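Local structure of devB protein (Vibrio cholerae O1 biovar eltor str. N16961, 1Y89) at residues Y24-L35 against D56-G67. The protein is of unknown function but belongs to the glucosamine-6-phosphate isomerase/6-phosphogluconolactonase family and probably acts on a phosphorylated sugar or its lactone. Numbering follows the deposited sequence.
Sequences YSQQGQPVHISL and DIQWKNLHFWWG. With PE5 (3,6,9,12,15,18,21,24-octaoxahexacosan-1-ol), chain F.
Val31 to Leu35 and Leu62 to Trp66 run side by side as parallel strands, laced by backbone bonds from Val31 N to Asn61 O through to Gly67 N to Leu35 O. Side chains alternate between two faces. On one, His32 turns its ring beside that of Trp65, whose indole NE1 donates to His32 ND1 (3.0 Å), each partner lying slightly off the other's ring plane. An indole N-H can only donate, so His32 ND1 acts as the acceptor, consistent with its lacking a proton. His32 also sets CE1 over a face of the His63 ring, 3.6 Å from His63 CG, with the planes at 39°. His100 extends this cluster, bonding His63 ND1 and stacking on Trp65.

The other face is greasy and tight. With its CG anti to the carbonyl carbon (chi1 -61°), Leu35 brings CD1 within 3.7 Å of Phe64 CD1, while its CB sits over a face of the Trp66 indole in a CH-pi contact. Branched Ile33 suits a strand and lays CB and CG2 beside the Phe64 ring; its CD1 reaches Leu62 CD2 at 4.0 Å. Met21 of helix 10-25 touches both Ile33 and Leu62.

Before the strands lies a snug polar junction. The small hydroxyl of Ser25 fits a buried spot, where OG accepts Gln58 N (2.9 Å) and also bonds Leu22 O. Asn61 ND2 donates almost straight to Ser25 O (2.8 Å, 173°), with Ser25 O in the plane of the Asn61 amide. The contact loosens at exposed Gln26, Gly28 to Pro30 and Asp56; on this solvent side a water joins Gln26 NE2 to Asp56 O. Between the paired strands the chain passes through helix 39-48 and the short helix 53-56, a beta-alpha-beta crossover characteristic of the Rossmann-like core of this sugar-phosphate isomerase and lactonase family.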
loop_
_atom_site.group_PDB
_atom_site.type_symbol
_atom_site.label_atom_id
_atom_site.label_comp_id
_atom_site.label_asym_id
_atom_site.label_seq_id
_atom_site.Cartn_x
_atom_site.Cartn_y
_atom_site.Cartn_z
ATOM N N TYR A 24 6.327 -6.555 12.448
ATOM C CA TYR A 24 7.455 -7.429 12.118
ATOM C C TYR A 24 8.024 -8.084 13.376
ATOM O O TYR A 24 8.301 -9.282 13.366
ATOM C CB TYR A 24 8.578 -6.644 11.432
ATOM C CG TYR A 24 8.406 -6.456 9.934
ATOM C CD1 TYR A 24 8.314 -7.575 9.070
ATOM C CD2 TYR A 24 8.408 -5.164 9.363
ATOM C CE1 TYR A 24 8.200 -7.398 7.671
ATOM C CE2 TYR A 24 8.286 -4.986 7.969
ATOM C CZ TYR A 24 8.179 -6.103 7.137
ATOM O OH TYR A 24 8.075 -5.932 5.766
ATOM N N SER A 25 8.178 -7.303 14.456
ATOM C CA SER A 25 8.812 -7.820 15.696
ATOM C C SER A 25 7.988 -8.890 16.422
ATOM O O SER A 25 8.499 -9.602 17.271
ATOM C CB SER A 25 9.103 -6.673 16.674
ATOM O OG SER A 25 7.934 -6.255 17.381
ATOM N N GLN A 26 6.712 -8.988 16.090
ATOM C CA GLN A 26 5.777 -9.864 16.805
ATOM C C GLN A 26 5.644 -11.256 16.145
ATOM O O GLN A 26 4.798 -12.045 16.521
ATOM C CB GLN A 26 4.408 -9.162 16.921
ATOM C CG GLN A 26 4.415 -7.947 17.844
ATOM C CD GLN A 26 3.152 -7.109 17.725
ATOM O OE1 GLN A 26 2.521 -7.044 16.653
ATOM N NE2 GLN A 26 2.792 -6.433 18.813
ATOM N N GLN A 27 6.515 -11.573 15.194
ATOM C CA GLN A 27 6.466 -12.896 14.516
ATOM C C GLN A 27 7.359 -13.970 15.140
ATOM O O GLN A 27 7.487 -15.078 14.603
ATOM C CB GLN A 27 6.829 -12.748 13.050
ATOM C CG GLN A 27 6.073 -11.684 12.280
ATOM C CD GLN A 27 6.611 -11.613 10.817
ATOM O OE1 GLN A 27 7.574 -10.877 10.510
ATOM N NE2 GLN A 27 6.049 -12.458 9.937
ATOM N N GLY A 28 7.977 -13.669 16.283
ATOM C CA GLY A 28 8.728 -14.707 17.034
ATOM C C GLY A 28 9.906 -15.296 16.262
ATOM O O GLY A 28 10.338 -16.411 16.511
ATOM N N GLN A 29 10.443 -14.521 15.339
ATOM C CA GLN A 29 11.533 -14.992 14.471
ATOM C C GLN A 29 12.321 -13.809 13.916
ATOM O O GLN A 29 11.822 -12.686 13.942
ATOM C CB GLN A 29 10.951 -15.788 13.331
ATOM C CG GLN A 29 10.042 -14.925 12.496
ATOM C CD GLN A 29 9.313 -15.764 11.485
ATOM O OE1 GLN A 29 9.876 -16.108 10.429
ATOM N NE2 GLN A 29 8.076 -16.150 11.819
ATOM N N PRO A 30 13.568 -14.048 13.464
ATOM C CA PRO A 30 14.405 -12.959 12.972
ATOM C C PRO A 30 13.846 -12.263 11.756
ATOM O O PRO A 30 13.354 -12.914 10.816
ATOM C CB PRO A 30 15.742 -13.643 12.629
ATOM C CG PRO A 30 15.760 -14.889 13.428
ATOM C CD PRO A 30 14.301 -15.339 13.476
ATOM N N VAL A 31 13.915 -10.936 11.800
ATOM C CA VAL A 31 13.528 -10.063 10.698
ATOM C C VAL A 31 14.748 -9.166 10.459
ATOM O O VAL A 31 15.226 -8.486 11.384
ATOM C CB VAL A 31 12.276 -9.199 11.033
ATOM C CG1 VAL A 31 11.917 -8.237 9.849
ATOM C CG2 VAL A 31 11.082 -10.104 11.430
ATOM N N HIS A 32 15.257 -9.209 9.228
ATOM C CA HIS A 32 16.433 -8.426 8.846
ATOM C C HIS A 32 16.011 -7.160 8.124
ATOM O O HIS A 32 15.370 -7.223 7.031
ATOM C CB HIS A 32 17.363 -9.298 8.012
ATOM C CG HIS A 32 17.963 -10.401 8.817
ATOM N ND1 HIS A 32 19.015 -10.186 9.685
ATOM C CD2 HIS A 32 17.614 -11.709 8.952
ATOM C CE1 HIS A 32 19.318 -11.325 10.289
ATOM N NE2 HIS A 32 18.482 -12.267 9.858
ATOM N N ILE A 33 16.374 -6.027 8.735
ATOM C CA ILE A 33 15.965 -4.712 8.271
ATOM C C ILE A 33 17.216 -3.888 7.944
ATOM O O ILE A 33 18.162 -3.832 8.728
ATOM C CB ILE A 33 15.061 -3.993 9.297
ATOM C CG1 ILE A 33 13.783 -4.860 9.523
ATOM C CG2 ILE A 33 14.697 -2.512 8.810
ATOM C CD1 ILE A 33 13.044 -4.535 10.747
ATOM N N SER A 34 17.209 -3.278 6.767
ATOM C CA SER A 34 18.313 -2.416 6.352
ATOM C C SER A 34 17.916 -0.926 6.503
ATOM O O SER A 34 16.885 -0.483 5.956
ATOM C CB SER A 34 18.702 -2.731 4.916
ATOM O OG SER A 34 19.699 -1.814 4.473
ATOM N N LEU A 35 18.755 -0.158 7.202
ATOM C CA LEU A 35 18.460 1.240 7.515
ATOM C C LEU A 35 19.264 2.200 6.665
ATOM O O LEU A 35 20.451 1.994 6.472
ATOM C CB LEU A 35 18.777 1.520 8.984
ATOM C CG LEU A 35 17.989 0.725 10.041
ATOM C CD1 LEU A 35 18.476 1.083 11.441
ATOM C CD2 LEU A 35 16.471 1.048 9.917
ATOM N N ASP A 56 6.974 -1.857 23.425
ATOM C CA ASP A 56 6.144 -2.880 22.794
ATOM C C ASP A 56 6.867 -3.612 21.660
ATOM O O ASP A 56 6.554 -4.769 21.363
ATOM C CB ASP A 56 4.857 -2.273 22.244
ATOM C CG ASP A 56 3.899 -1.809 23.353
ATOM O OD1 ASP A 56 4.204 -1.998 24.541
ATOM O OD2 ASP A 56 2.858 -1.245 23.006
ATOM N N ILE A 57 7.793 -2.930 20.992
ATOM C CA ILE A 57 8.504 -3.585 19.893
ATOM C C ILE A 57 9.398 -4.685 20.489
ATOM O O ILE A 57 10.128 -4.452 21.456
ATOM C CB ILE A 57 9.320 -2.590 19.037
ATOM C CG1 ILE A 57 8.338 -1.661 18.303
ATOM C CG2 ILE A 57 10.270 -3.369 18.062
ATOM C CD1 ILE A 57 9.010 -0.660 17.334
ATOM N N GLN A 58 9.318 -5.885 19.931
ATOM C CA GLN A 58 10.148 -6.976 20.446
ATOM C C GLN A 58 11.494 -6.912 19.775
ATOM O O GLN A 58 11.747 -7.629 18.798
ATOM C CB GLN A 58 9.429 -8.319 20.240
ATOM C CG GLN A 58 8.027 -8.320 20.917
ATOM C CD GLN A 58 8.075 -8.117 22.442
ATOM O OE1 GLN A 58 8.688 -8.919 23.178
ATOM N NE2 GLN A 58 7.413 -7.041 22.932
ATOM N N TRP A 59 12.352 -6.024 20.284
ATOM C CA TRP A 59 13.673 -5.735 19.668
ATOM C C TRP A 59 14.537 -6.966 19.476
ATOM O O TRP A 59 15.375 -6.994 18.575
ATOM C CB TRP A 59 14.443 -4.693 20.508
ATOM C CG TRP A 59 13.679 -3.402 20.632
ATOM C CD1 TRP A 59 13.006 -2.954 21.732
ATOM C CD2 TRP A 59 13.443 -2.449 19.594
ATOM N NE1 TRP A 59 12.396 -1.749 21.448
ATOM C CE2 TRP A 59 12.667 -1.413 20.146
ATOM C CE3 TRP A 59 13.867 -2.339 18.250
ATOM C CZ2 TRP A 59 12.265 -0.303 19.401
ATOM C CZ3 TRP A 59 13.470 -1.216 17.508
ATOM C CH2 TRP A 59 12.684 -0.229 18.090
ATOM N N LYS A 60 14.345 -7.976 20.337
ATOM C CA LYS A 60 15.108 -9.222 20.250
ATOM C C LYS A 60 14.930 -9.976 18.913
ATOM O O LYS A 60 15.806 -10.756 18.519
ATOM C CB LYS A 60 14.789 -10.158 21.440
ATOM C CG LYS A 60 13.385 -10.735 21.376
ATOM C CD LYS A 60 12.976 -11.493 22.660
ATOM C CE LYS A 60 11.460 -11.830 22.661
ATOM N NZ LYS A 60 11.113 -12.751 23.829
ATOM N N ASN A 61 13.800 -9.745 18.235
ATOM C CA ASN A 61 13.485 -10.347 16.926
ATOM C C ASN A 61 13.923 -9.528 15.697
ATOM O O ASN A 61 13.922 -10.021 14.561
ATOM C CB ASN A 61 11.979 -10.633 16.834
ATOM C CG ASN A 61 11.541 -11.670 17.813
ATOM O OD1 ASN A 61 12.322 -12.575 18.150
ATOM N ND2 ASN A 61 10.285 -11.575 18.280
ATOM N N LEU A 62 14.324 -8.279 15.923
ATOM C CA LEU A 62 14.726 -7.399 14.805
ATOM C C LEU A 62 16.236 -7.338 14.689
ATOM O O LEU A 62 16.928 -7.293 15.687
ATOM C CB LEU A 62 14.156 -5.971 14.990
ATOM C CG LEU A 62 12.644 -5.784 15.141
ATOM C CD1 LEU A 62 12.252 -4.310 15.136
ATOM C CD2 LEU A 62 11.886 -6.525 14.052
ATOM N N HIS A 63 16.746 -7.369 13.458
ATOM C CA HIS A 63 18.167 -7.207 13.196
ATOM C C HIS A 63 18.354 -6.015 12.291
ATOM O O HIS A 63 17.723 -5.939 11.234
ATOM C CB HIS A 63 18.738 -8.484 12.534
ATOM C CG HIS A 63 18.788 -9.645 13.477
ATOM N ND1 HIS A 63 19.954 -10.074 14.069
ATOM C CD2 HIS A 63 17.789 -10.391 14.018
ATOM C CE1 HIS A 63 19.686 -11.088 14.879
ATOM N NE2 HIS A 63 18.376 -11.293 14.873
ATOM N N PHE A 64 19.182 -5.071 12.711
ATOM C CA PHE A 64 19.398 -3.872 11.914
ATOM C C PHE A 64 20.736 -3.906 11.235
ATOM O O PHE A 64 21.767 -4.201 11.872
ATOM C CB PHE A 64 19.290 -2.586 12.765
ATOM C CG PHE A 64 17.898 -2.295 13.210
ATOM C CD1 PHE A 64 16.864 -2.171 12.286
ATOM C CD2 PHE A 64 17.608 -2.150 14.545
ATOM C CE1 PHE A 64 15.541 -1.893 12.706
ATOM C CE2 PHE A 64 16.294 -1.880 14.973
ATOM C CZ PHE A 64 15.263 -1.755 14.046
ATOM N N TRP A 65 20.684 -3.582 9.941
ATOM C CA TRP A 65 21.867 -3.470 9.100
ATOM C C TRP A 65 21.736 -2.105 8.429
ATOM O O TRP A 65 20.706 -1.452 8.599
ATOM C CB TRP A 65 21.888 -4.563 8.032
ATOM C CG TRP A 65 21.808 -5.964 8.574
ATOM C CD1 TRP A 65 20.673 -6.602 9.045
ATOM C CD2 TRP A 65 22.866 -6.907 8.662
ATOM N NE1 TRP A 65 20.988 -7.888 9.445
ATOM C CE2 TRP A 65 22.318 -8.108 9.190
ATOM C CE3 TRP A 65 24.227 -6.872 8.324
ATOM C CZ2 TRP A 65 23.082 -9.239 9.417
ATOM C CZ3 TRP A 65 24.994 -8.011 8.547
ATOM C CH2 TRP A 65 24.412 -9.183 9.094
ATOM N N TRP A 66 22.780 -1.684 7.719
ATOM C CA TRP A 66 22.809 -0.418 6.990
ATOM C C TRP A 66 22.917 -0.614 5.496
ATOM O O TRP A 66 23.748 -1.432 5.041
ATOM C CB TRP A 66 23.924 0.502 7.535
ATOM C CG TRP A 66 23.387 1.217 8.747
ATOM C CD1 TRP A 66 22.846 2.478 8.797
ATOM C CD2 TRP A 66 23.241 0.663 10.053
ATOM N NE1 TRP A 66 22.389 2.736 10.059
ATOM C CE2 TRP A 66 22.605 1.633 10.849
ATOM C CE3 TRP A 66 23.577 -0.584 10.629
ATOM C CZ2 TRP A 66 22.327 1.426 12.219
ATOM C CZ3 TRP A 66 23.289 -0.799 11.986
ATOM C CH2 TRP A 66 22.651 0.189 12.755
ATOM N N GLY A 67 22.074 0.103 4.729
ATOM C CA GLY A 67 22.222 0.059 3.257
ATOM C C GLY A 67 23.538 0.737 2.844
ATOM O O GLY A 67 24.138 0.431 1.812
HETATM O O1 PE5 F . 2.606 -9.665 10.059
HETATM C C1 PE5 F . 3.759 -9.263 9.305
HETATM C C2 PE5 F . 4.215 -7.874 9.734
HETATM O O2 PE5 F . 4.614 -7.105 8.600
HETATM C C3 PE5 F . 4.140 -5.768 8.588
HETATM C C4 PE5 F . 4.449 -5.205 7.222
HETATM O O3 PE5 F . 3.327 -5.352 6.361
HETATM O O HOH W 1 4.431 -6.404 21.169
#